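Local coordinates for alpha-fucosidase (Bifidobacterium bifidum, PDB 2EAD), which probably hydrolyses alpha-1,2-linked L-fucose as a family 95 glycoside hydrolase, the chain here being the catalytic part of a longer protein, at residues D18-K23 with V349-L354; F148-V153 with F171-V176; R456-V461 with M482-N487; S565-P570 with H677-H682. The protein carries 1 engineered substitution. All coordinates share one frame; numbering follows the deposited sequence.

Interaction 1: D18-K23 with V349-L354; sequences DWLWYK and VATDAL
W21 and T351 hold each other through two complementary bonds. The backbone N of W21 donates to T351 OG1 at 2.9 Å (163° at the hydrogen), and T351 N returns the favour to W21 O at 2.8 Å in an almost straight line (174°). L20 and Y22 spend their backbone bonds on strand 156-161, so W21, facing the other way, satisfies both its main-chain groups on the start of helix 351-360. Its indole bends back over that start, CG sitting between the backbone N and the carbonyl carbon (chi1 63°), and A350 CA lies 3.6 Å above the centroid of the W21 six-membered ring. NE1 of W21 donates to a water 2.7 Å away, which is placed to donate to V349 O, one of several acceptors near it. A second water accepts from K23 N and donates to D352 OD1 at 2.7 Å, while D352 OD2 is served by Q24. Beside it, D352 CG rests 3.6 Å from Y22 CD1, and the tyrosine hydroxyl is bonded to A755 O. A glycine in place of W21 would probably uncover A350 and leave the water beside V349 O without its indole donor. The arrangement is a domain seam: edge strand 19-22 of the N-terminal beta-sandwich is met by the N-terminal turn of catalytic-domain helix 351-360, whose N-cap residue is A350.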
# COMPACT_ATOMS: atom_id res chain seq x y z
N ASP A 18 -1.19 -5.09 -22.37
CA ASP A 18 -2.39 -4.86 -21.55
C ASP A 18 -2.81 -3.39 -21.60
O ASP A 18 -2.02 -2.51 -21.22
CB ASP A 18 -2.14 -5.26 -20.09
CG ASP A 18 -1.80 -6.72 -19.93
OD1 ASP A 18 -2.48 -7.54 -20.59
OD2 ASP A 18 -0.89 -7.07 -19.12
N TRP A 19 -4.02 -3.12 -22.06
CA TRP A 19 -4.51 -1.72 -22.16
C TRP A 19 -5.76 -1.49 -21.35
O TRP A 19 -6.67 -2.34 -21.34
CB TRP A 19 -4.96 -1.40 -23.58
CG TRP A 19 -3.87 -1.17 -24.59
CD1 TRP A 19 -2.55 -1.42 -24.45
CD2 TRP A 19 -4.06 -0.68 -25.91
NE1 TRP A 19 -1.88 -1.11 -25.62
CE2 TRP A 19 -2.80 -0.64 -26.53
CE3 TRP A 19 -5.19 -0.26 -26.64
CZ2 TRP A 19 -2.62 -0.19 -27.86
CZ3 TRP A 19 -5.01 0.17 -27.96
CH2 TRP A 19 -3.74 0.20 -28.55
N LEU A 20 -5.83 -0.32 -20.73
CA LEU A 20 -7.11 0.26 -20.37
C LEU A 20 -7.36 1.23 -21.50
O LEU A 20 -6.49 2.04 -21.81
CB LEU A 20 -7.02 1.03 -19.04
CG LEU A 20 -6.48 0.30 -17.81
CD1 LEU A 20 -6.75 1.15 -16.57
CD2 LEU A 20 -7.17 -1.03 -17.69
N TRP A 21 -8.51 1.13 -22.16
CA TRP A 21 -8.74 1.98 -23.34
C TRP A 21 -10.15 2.54 -23.43
O TRP A 21 -11.10 1.92 -22.95
CB TRP A 21 -8.32 1.29 -24.63
CG TRP A 21 -9.08 0.03 -24.96
CD1 TRP A 21 -8.95 -1.20 -24.37
CD2 TRP A 21 -10.05 -0.12 -26.00
NE1 TRP A 21 -9.81 -2.10 -24.96
CE2 TRP A 21 -10.49 -1.46 -25.97
CE3 TRP A 21 -10.60 0.76 -26.94
CZ2 TRP A 21 -11.45 -1.96 -26.86
CZ3 TRP A 21 -11.56 0.27 -27.83
CH2 TRP A 21 -11.96 -1.08 -27.80
N TYR A 22 -10.26 3.73 -24.03
CA TYR A 22 -11.50 4.53 -24.08
C TYR A 22 -11.65 5.18 -25.46
O TYR A 22 -10.67 5.59 -26.07
CB TYR A 22 -11.48 5.62 -22.96
CG TYR A 22 -11.22 4.99 -21.60
CD1 TYR A 22 -12.26 4.67 -20.74
CD2 TYR A 22 -9.94 4.64 -21.24
CE1 TYR A 22 -12.00 4.01 -19.51
CE2 TYR A 22 -9.67 3.99 -20.06
CZ TYR A 22 -10.69 3.68 -19.20
OH TYR A 22 -10.35 3.05 -18.03
N LYS A 23 -12.88 5.32 -25.92
CA LYS A 23 -13.14 5.87 -27.26
C LYS A 23 -13.61 7.33 -27.22
O LYS A 23 -14.28 7.80 -28.14
CB LYS A 23 -14.19 4.99 -27.94
CG LYS A 23 -13.72 3.58 -28.25
CD LYS A 23 -14.94 2.64 -28.48
CE LYS A 23 -15.82 3.06 -29.68
NZ LYS A 23 -14.99 3.00 -30.95
N VAL A 349 -13.97 -4.75 -26.25
CA VAL A 349 -14.84 -3.78 -25.61
C VAL A 349 -13.98 -2.74 -24.88
O VAL A 349 -13.01 -3.11 -24.20
CB VAL A 349 -15.86 -4.53 -24.65
CG1 VAL A 349 -15.15 -5.43 -23.61
CG2 VAL A 349 -16.81 -3.57 -23.97
N ALA A 350 -14.30 -1.46 -25.01
CA ALA A 350 -13.51 -0.44 -24.32
C ALA A 350 -13.73 -0.62 -22.81
O ALA A 350 -14.70 -1.26 -22.40
CB ALA A 350 -13.91 0.95 -24.78
N THR A 351 -12.82 -0.08 -22.00
CA THR A 351 -12.74 -0.44 -20.60
C THR A 351 -13.91 0.11 -19.77
O THR A 351 -14.39 -0.55 -18.83
CB THR A 351 -11.36 -0.04 -20.00
OG1 THR A 351 -10.32 -0.67 -20.76
CG2 THR A 351 -11.21 -0.55 -18.57
N ASP A 352 -14.34 1.34 -20.09
CA ASP A 352 -15.55 1.86 -19.49
C ASP A 352 -16.78 1.02 -19.85
O ASP A 352 -17.62 0.74 -18.99
CB ASP A 352 -15.79 3.36 -19.77
CG ASP A 352 -15.72 3.75 -21.27
OD1 ASP A 352 -15.38 2.93 -22.16
OD2 ASP A 352 -15.99 4.96 -21.54
N ALA A 353 -16.88 0.62 -21.11
CA ALA A 353 -18.03 -0.21 -21.52
C ALA A 353 -17.95 -1.58 -20.85
O ALA A 353 -18.99 -2.16 -20.48
CB ALA A 353 -18.12 -0.33 -23.07
N LEU A 354 -16.72 -2.07 -20.68
CA LEU A 354 -16.51 -3.36 -19.99
C LEU A 354 -17.01 -3.31 -18.56
O LEU A 354 -17.76 -4.19 -18.15
CB LEU A 354 -15.02 -3.78 -20.03
CG LEU A 354 -14.58 -5.08 -19.32
CD1 LEU A 354 -15.35 -6.27 -19.80
CD2 LEU A 354 -13.06 -5.32 -19.50
O HOH W 1 -10.70 -4.65 -24.64
O HOH W 2 -15.34 4.12 -24.55

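Interaction 2: F148-V153 with F171-V176; sequences FNDTTV and FKHDGV
V153 runs past the end of strand 166-173, its CA 4.9 Å from that of H173 and only 3.2 Å from K172 O in a CA-H...O contact, just where the strand enters the type I' turn H173-V176 that leads into strand 176-185. The side chain that does most across the gap is H173. With CG anti to the backbone N (chi1 177°), its imidazole reaches into the bend of 148-153, and ND1 donates to T152 O at 2.7 Å, the bond nearly straight and within the ring plane. A water that accepts from D174 N also donates to T152 O. On the ring's other nitrogen, NE2 meets a water that also accepts from N149 N. At the same ring's edge, D150 OD1 comes within 2.9 Å of H173 CE1; that oxygen also accepts from T152 N, closing an Asx turn that shapes the loop. F148 covers one face of the imidazole, the two rings inclined at 32° with centroids 4.0 Å apart, while D174 CG lies over the opposite face. F148 CE2 then meets the edge of F171 at CE1, and V153 CG1 packs on F171 CD1 at 3.4 Å. Y178 of strand 176-185 adds an edge-to-face partner for F148. D150 O is buried here with no polar partner in the model. As the donor to T152 O, H173 ND1 carries a proton, and with the D150 carboxylate at the imidazole's edge and that of D174 over a face, the two carboxylates would probably favour a positive charge, if this buried ring takes one.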
# COMPACT_ATOMS: atom_id res chain seq x y z
N PHE A 148 -7.69 24.60 -31.33
CA PHE A 148 -8.61 24.23 -32.40
C PHE A 148 -9.87 25.05 -32.27
O PHE A 148 -10.21 25.50 -31.18
CB PHE A 148 -9.01 22.75 -32.29
CG PHE A 148 -7.91 21.79 -32.59
CD1 PHE A 148 -6.90 22.11 -33.50
CD2 PHE A 148 -7.89 20.53 -31.96
CE1 PHE A 148 -5.87 21.20 -33.77
CE2 PHE A 148 -6.88 19.63 -32.23
CZ PHE A 148 -5.87 19.95 -33.14
N ASN A 149 -10.58 25.23 -33.39
CA ASN A 149 -11.81 26.01 -33.42
C ASN A 149 -12.99 25.24 -32.84
O ASN A 149 -13.98 25.82 -32.40
CB ASN A 149 -12.14 26.46 -34.86
CG ASN A 149 -11.13 27.49 -35.42
OD1 ASN A 149 -10.44 28.20 -34.68
ND2 ASN A 149 -11.08 27.58 -36.74
N ASP A 150 -12.88 23.91 -32.87
CA ASP A 150 -13.88 22.99 -32.32
C ASP A 150 -13.16 21.69 -31.94
O ASP A 150 -11.94 21.58 -32.10
CB ASP A 150 -14.98 22.71 -33.37
CG ASP A 150 -14.40 22.18 -34.69
OD1 ASP A 150 -13.64 21.18 -34.66
OD2 ASP A 150 -14.71 22.79 -35.74
N THR A 151 -13.90 20.70 -31.44
CA THR A 151 -13.28 19.46 -31.01
C THR A 151 -13.82 18.27 -31.80
O THR A 151 -13.85 17.13 -31.29
CB THR A 151 -13.54 19.21 -29.51
OG1 THR A 151 -14.97 19.22 -29.27
CG2 THR A 151 -12.83 20.26 -28.65
N THR A 152 -14.27 18.54 -33.02
CA THR A 152 -14.79 17.50 -33.89
C THR A 152 -13.65 16.55 -34.28
O THR A 152 -12.64 16.98 -34.82
CB THR A 152 -15.45 18.09 -35.17
OG1 THR A 152 -16.46 19.05 -34.80
CG2 THR A 152 -16.08 16.97 -35.99
N VAL A 153 -13.82 15.27 -33.98
CA VAL A 153 -12.81 14.29 -34.33
C VAL A 153 -13.41 13.00 -34.87
O VAL A 153 -14.61 12.77 -34.77
CB VAL A 153 -11.85 13.92 -33.13
CG1 VAL A 153 -11.07 15.15 -32.64
CG2 VAL A 153 -12.63 13.30 -32.01
N PHE A 171 -6.27 10.86 -32.55
CA PHE A 171 -7.53 11.28 -33.16
C PHE A 171 -7.22 12.00 -34.46
O PHE A 171 -6.09 12.43 -34.67
CB PHE A 171 -8.35 12.19 -32.23
CG PHE A 171 -7.63 13.46 -31.80
CD1 PHE A 171 -7.69 14.62 -32.59
CD2 PHE A 171 -6.94 13.50 -30.56
CE1 PHE A 171 -7.05 15.81 -32.19
CE2 PHE A 171 -6.30 14.67 -30.14
CZ PHE A 171 -6.35 15.84 -30.96
N LYS A 172 -8.24 12.10 -35.31
CA LYS A 172 -8.15 12.83 -36.57
C LYS A 172 -9.03 14.07 -36.48
O LYS A 172 -10.21 13.99 -36.17
CB LYS A 172 -8.58 11.92 -37.74
CG LYS A 172 -8.51 12.61 -39.12
CD LYS A 172 -8.70 11.59 -40.27
CE LYS A 172 -8.80 12.29 -41.63
NZ LYS A 172 -7.49 12.74 -42.16
N HIS A 173 -8.45 15.23 -36.78
CA HIS A 173 -9.15 16.50 -36.71
C HIS A 173 -8.81 17.31 -37.97
O HIS A 173 -7.64 17.62 -38.22
CB HIS A 173 -8.72 17.29 -35.46
CG HIS A 173 -9.35 18.65 -35.35
ND1 HIS A 173 -10.68 18.84 -35.06
CD2 HIS A 173 -8.81 19.89 -35.46
CE1 HIS A 173 -10.94 20.13 -35.01
NE2 HIS A 173 -9.83 20.79 -35.25
N ASP A 174 -9.84 17.62 -38.74
CA ASP A 174 -9.68 18.42 -39.95
C ASP A 174 -8.55 17.90 -40.83
O ASP A 174 -7.60 18.62 -41.13
CB ASP A 174 -9.43 19.89 -39.59
CG ASP A 174 -10.69 20.60 -39.14
OD1 ASP A 174 -11.74 19.93 -38.97
OD2 ASP A 174 -10.64 21.84 -38.98
N GLY A 175 -8.66 16.64 -41.22
CA GLY A 175 -7.72 16.03 -42.15
C GLY A 175 -6.35 15.65 -41.61
O GLY A 175 -5.52 15.12 -42.36
N VAL A 176 -6.10 15.94 -40.34
CA VAL A 176 -4.79 15.65 -39.76
C VAL A 176 -4.97 14.69 -38.58
O VAL A 176 -5.86 14.91 -37.76
CB VAL A 176 -4.07 16.94 -39.29
CG1 VAL A 176 -2.68 16.63 -38.75
CG2 VAL A 176 -3.96 17.95 -40.44
O HOH W 3 -9.79 23.54 -35.82
O HOH W 4 -12.33 17.34 -37.75

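Interaction 3: R456-V461 with M482-N487; sequences RVTAKV and MAHTEN
Chi1 of T458 (-54°) puts OG1 beside the backbone N and leaves the methyl CG2 opposite that N, aimed out from helix 442-463 at M482, whose chain leaves its backbone with CG likewise anti to N (chi1 -180°) and stays extended to SD before bending at chi3 (-116°). The two side chains cross at about a right angle, T458 CG2 touching M482 SD at 3.8 Å. The threonine also leans on the main chain, with T458 CB 3.4 Å from M482 O, and its methyl meets the imidazole of H484 at the ring's edge, 4.1 Å from CE1. One residue along the helix, A459 packs on M482: A459 CA lies 3.9 Å from M482 CB, and the two CB atoms are 4.0 Å apart. No hydrogen bond spans the two segments, so the contact is apolar packing inside the helical catalytic domain, of the (alpha/alpha)6-barrel type known for family 95, and it lays the later connection that leads into strand 486-487 against helix 442-463. Helix 525-546 closes over the same spot, F541 touching both A459 and M482, and M546 reaching M482 as well. The hydroxyl of T458 is turned to other partners, T493 and N94. Further down the connection, the N487 side-chain amide bends back and makes weak bonds to H484 O at 2.9 Å and T485 O at 3.3 Å, where 486-487 pairs with strand 419-420.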
# COMPACT_ATOMS: atom_id res chain seq x y z
N ARG A 456 10.65 8.46 18.65
CA ARG A 456 11.22 8.49 20.02
C ARG A 456 10.75 9.71 20.83
O ARG A 456 10.55 9.59 22.04
CB ARG A 456 12.76 8.39 20.02
CG ARG A 456 13.29 7.04 19.51
CD ARG A 456 14.73 7.18 19.05
NE ARG A 456 15.32 5.89 18.68
CZ ARG A 456 16.50 5.77 18.07
NH1 ARG A 456 17.19 6.85 17.73
NH2 ARG A 456 16.98 4.54 17.79
N VAL A 457 10.57 10.86 20.17
CA VAL A 457 9.99 12.01 20.84
C VAL A 457 8.57 11.68 21.33
O VAL A 457 8.25 11.93 22.51
CB VAL A 457 10.08 13.32 20.01
CG1 VAL A 457 9.51 14.51 20.81
CG2 VAL A 457 11.54 13.57 19.61
N THR A 458 7.76 11.06 20.47
CA THR A 458 6.40 10.67 20.86
C THR A 458 6.42 9.63 21.99
O THR A 458 5.62 9.73 22.92
CB THR A 458 5.63 10.09 19.61
OG1 THR A 458 5.68 11.06 18.56
CG2 THR A 458 4.15 9.73 19.94
N ALA A 459 7.30 8.64 21.87
CA ALA A 459 7.41 7.56 22.85
C ALA A 459 7.75 8.15 24.21
O ALA A 459 7.25 7.68 25.22
CB ALA A 459 8.50 6.56 22.44
N LYS A 460 8.62 9.17 24.23
CA LYS A 460 8.91 9.88 25.50
C LYS A 460 7.67 10.61 26.09
O LYS A 460 7.28 10.36 27.25
CB LYS A 460 10.09 10.86 25.35
CG LYS A 460 10.44 11.59 26.68
CD LYS A 460 11.31 12.84 26.51
CE LYS A 460 10.59 13.99 25.73
NZ LYS A 460 9.55 14.85 26.46
N VAL A 461 7.05 11.46 25.28
CA VAL A 461 5.92 12.31 25.71
C VAL A 461 4.72 11.48 26.19
O VAL A 461 4.09 11.82 27.19
CB VAL A 461 5.49 13.26 24.60
CG1 VAL A 461 4.12 13.95 24.95
CG2 VAL A 461 6.62 14.27 24.30
N MET A 482 7.26 5.51 18.85
CA MET A 482 5.80 5.41 18.82
C MET A 482 5.26 6.31 17.70
O MET A 482 5.71 7.45 17.53
CB MET A 482 5.25 5.81 20.18
CG MET A 482 3.73 5.75 20.32
SD MET A 482 3.22 6.57 21.84
CE MET A 482 2.53 5.21 22.74
N ALA A 483 4.33 5.78 16.93
CA ALA A 483 3.61 6.53 15.90
C ALA A 483 2.18 5.99 15.85
O ALA A 483 1.91 4.88 16.30
CB ALA A 483 4.29 6.37 14.53
N HIS A 484 1.30 6.79 15.27
CA HIS A 484 -0.12 6.49 15.30
C HIS A 484 -0.70 6.38 13.88
O HIS A 484 -0.02 5.86 12.99
CB HIS A 484 -0.81 7.48 16.22
CG HIS A 484 -0.43 7.29 17.66
ND1 HIS A 484 0.69 7.87 18.22
CD2 HIS A 484 -0.99 6.55 18.63
CE1 HIS A 484 0.77 7.53 19.51
NE2 HIS A 484 -0.23 6.71 19.77
N THR A 485 -1.94 6.79 13.67
CA THR A 485 -2.61 6.53 12.38
C THR A 485 -2.21 7.55 11.31
O THR A 485 -1.67 7.18 10.26
CB THR A 485 -4.16 6.54 12.52
OG1 THR A 485 -4.58 5.43 13.31
CG2 THR A 485 -4.86 6.49 11.07
N GLU A 486 -2.44 8.83 11.60
CA GLU A 486 -2.17 9.88 10.60
C GLU A 486 -0.70 10.26 10.59
O GLU A 486 -0.19 10.81 11.55
CB GLU A 486 -3.03 11.11 10.88
CG GLU A 486 -4.52 10.80 10.88
CD GLU A 486 -5.35 12.09 10.79
OE1 GLU A 486 -4.92 13.10 11.38
OE2 GLU A 486 -6.40 12.10 10.09
N ASN A 487 -0.03 9.97 9.48
CA ASN A 487 1.39 10.24 9.34
C ASN A 487 1.64 11.06 8.08
O ASN A 487 0.76 11.15 7.22
CB ASN A 487 2.14 8.90 9.31
CG ASN A 487 2.39 8.36 10.71
OD1 ASN A 487 3.37 8.75 11.38
ND2 ASN A 487 1.48 7.51 11.19

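Interaction 4: S565-P570 with H677-H682; sequences SPAQGP and HRHMSH. Engineered in segment 565-570: A567 (natural residue Glu).
P566 O is gripped by two donors: S681 OG at 2.7 Å and, at 2.8 Å, a water that accepts from S681 N, so one serine holds the carbonyl both directly and through solvent. The next backbone group is caught too. The peptide between P566 and A567 is cis, and A567 N donates to H677 NE2 at 2.9 Å (161° at the hydrogen), arriving 22° out of the imidazole plane. H679 lays one ring face under that same peptide, with P566 C and A567 N over it, and A567 CB adds a CH-pi contact. H677 is in turn covered by Q568, whose CB stands 3.6 Å above the centroid of the H677 ring; the amide of Q568 continues over the H677 CB-CG bond, its plane 13° from that of the ring, with OE1 3.2 Å from H677 CB. E652 holds Q568 NE2 and S565 OG, and Q672 N donates to Q568 OE1, which fixes the amide's rotation. Putting an alanine at H677 would probably leave A567 N without its acceptor and strip the Q568 side chain of the surface it lies on. A567 is an engineered substitution for the natural glutamate. Because the structure is of a substrate complex, and removal of an acid is a common way to trap one in glycosidases, this pair of loops, flanked by helices 577-596 and 697-711, probably borders the active site of the family 95 (alpha/alpha)6 barrel.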
# COMPACT_ATOMS: atom_id res chain seq x y z
N SER A 565 -10.72 -0.62 19.72
CA SER A 565 -10.78 -1.51 18.54
C SER A 565 -11.46 -0.75 17.40
O SER A 565 -12.68 -0.56 17.45
CB SER A 565 -11.54 -2.80 18.86
OG SER A 565 -11.41 -3.72 17.78
N PRO A 566 -10.69 -0.29 16.39
CA PRO A 566 -11.36 0.48 15.33
C PRO A 566 -12.53 -0.30 14.67
O PRO A 566 -12.37 -1.47 14.32
CB PRO A 566 -10.24 0.75 14.32
CG PRO A 566 -8.95 0.59 15.10
CD PRO A 566 -9.24 -0.47 16.14
N ALA A 567 -13.70 0.31 14.54
CA ALA A 567 -14.06 1.57 15.19
C ALA A 567 -15.39 1.35 15.87
O ALA A 567 -16.38 2.03 15.58
CB ALA A 567 -14.13 2.74 14.19
N GLN A 568 -15.42 0.38 16.77
CA GLN A 568 -16.61 0.08 17.53
C GLN A 568 -16.24 -0.38 18.96
O GLN A 568 -15.05 -0.62 19.30
CB GLN A 568 -17.48 -0.97 16.83
CG GLN A 568 -16.91 -2.37 16.86
CD GLN A 568 -17.92 -3.44 16.47
OE1 GLN A 568 -19.12 -3.17 16.32
NE2 GLN A 568 -17.43 -4.69 16.31
N GLY A 569 -17.28 -0.44 19.79
CA GLY A 569 -17.13 -0.88 21.15
C GLY A 569 -16.72 0.27 22.04
O GLY A 569 -16.68 1.43 21.60
N PRO A 570 -16.38 -0.04 23.29
CA PRO A 570 -15.96 0.99 24.24
C PRO A 570 -14.61 1.63 23.93
O PRO A 570 -13.71 0.99 23.37
CB PRO A 570 -15.92 0.26 25.58
CG PRO A 570 -16.58 -1.10 25.33
CD PRO A 570 -16.42 -1.39 23.90
N HIS A 677 -20.62 -4.32 11.71
CA HIS A 677 -19.61 -3.27 11.76
C HIS A 677 -18.58 -3.37 10.62
O HIS A 677 -18.10 -4.43 10.30
CB HIS A 677 -18.88 -3.22 13.09
CG HIS A 677 -17.89 -2.10 13.18
ND1 HIS A 677 -18.27 -0.77 13.15
CD2 HIS A 677 -16.54 -2.10 13.26
CE1 HIS A 677 -17.19 -0.00 13.21
NE2 HIS A 677 -16.13 -0.79 13.28
N ARG A 678 -18.27 -2.24 10.01
CA ARG A 678 -17.40 -2.24 8.83
C ARG A 678 -15.98 -2.76 9.05
O ARG A 678 -15.43 -3.42 8.15
CB ARG A 678 -17.39 -0.86 8.22
CG ARG A 678 -16.79 -0.84 6.80
CD ARG A 678 -16.62 0.60 6.37
NE ARG A 678 -16.30 0.71 4.94
CZ ARG A 678 -15.72 1.77 4.41
NH1 ARG A 678 -15.37 2.76 5.23
NH2 ARG A 678 -15.43 1.82 3.11
N HIS A 679 -15.37 -2.41 10.19
CA HIS A 679 -14.02 -2.84 10.50
C HIS A 679 -14.05 -4.26 11.03
O HIS A 679 -15.04 -4.69 11.62
CB HIS A 679 -13.40 -1.96 11.59
CG HIS A 679 -13.24 -0.52 11.22
ND1 HIS A 679 -12.02 0.04 10.92
CD2 HIS A 679 -14.16 0.46 11.04
CE1 HIS A 679 -12.18 1.32 10.63
NE2 HIS A 679 -13.47 1.60 10.70
N MET A 680 -12.94 -4.98 10.85
CA MET A 680 -12.73 -6.26 11.50
C MET A 680 -11.33 -6.29 12.11
O MET A 680 -10.48 -7.13 11.73
CB MET A 680 -12.89 -7.44 10.51
CG MET A 680 -14.19 -7.43 9.72
SD MET A 680 -14.38 -8.63 8.39
CE MET A 680 -12.84 -8.62 7.47
N SER A 681 -11.12 -5.42 13.09
CA SER A 681 -9.77 -5.17 13.65
C SER A 681 -9.24 -6.36 14.41
O SER A 681 -8.05 -6.53 14.50
CB SER A 681 -9.81 -3.91 14.52
OG SER A 681 -10.08 -2.78 13.69
N HIS A 682 -10.14 -7.22 14.91
CA HIS A 682 -9.76 -8.38 15.68
C HIS A 682 -9.39 -9.58 14.81
O HIS A 682 -9.08 -10.65 15.34
CB HIS A 682 -10.89 -8.77 16.67
CG HIS A 682 -12.17 -9.17 16.00
ND1 HIS A 682 -12.79 -8.40 15.03
CD2 HIS A 682 -12.96 -10.26 16.16
CE1 HIS A 682 -13.88 -9.01 14.61
NE2 HIS A 682 -14.01 -10.14 15.29
O HOH W 5 -13.45 -4.03 14.35
O HOH W 6 -20.93 -5.34 14.68

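Interactions 1 and 2 share the nine-stranded sheet of the N-terminal beta-sandwich, their centres 22 Å apart; interaction 2 is nested within the loop closed by interaction 1 and lies in the sandwich itself, whereas interaction 1 joins the edge strand 19-22 to helix 351-360 of the catalytic region. Interactions 3 and 4 follow in series along the chain, all inside the catalytic domain, again about 22 Å apart between centres and with nearest atoms about 7 Å apart. Interaction 2 lies about 56 and 55 Å from interactions 3 and 4, centre to centre. The set thus runs from the sandwich across a domain seam to the helical barrel, where the residue engineered in interaction 4 sits.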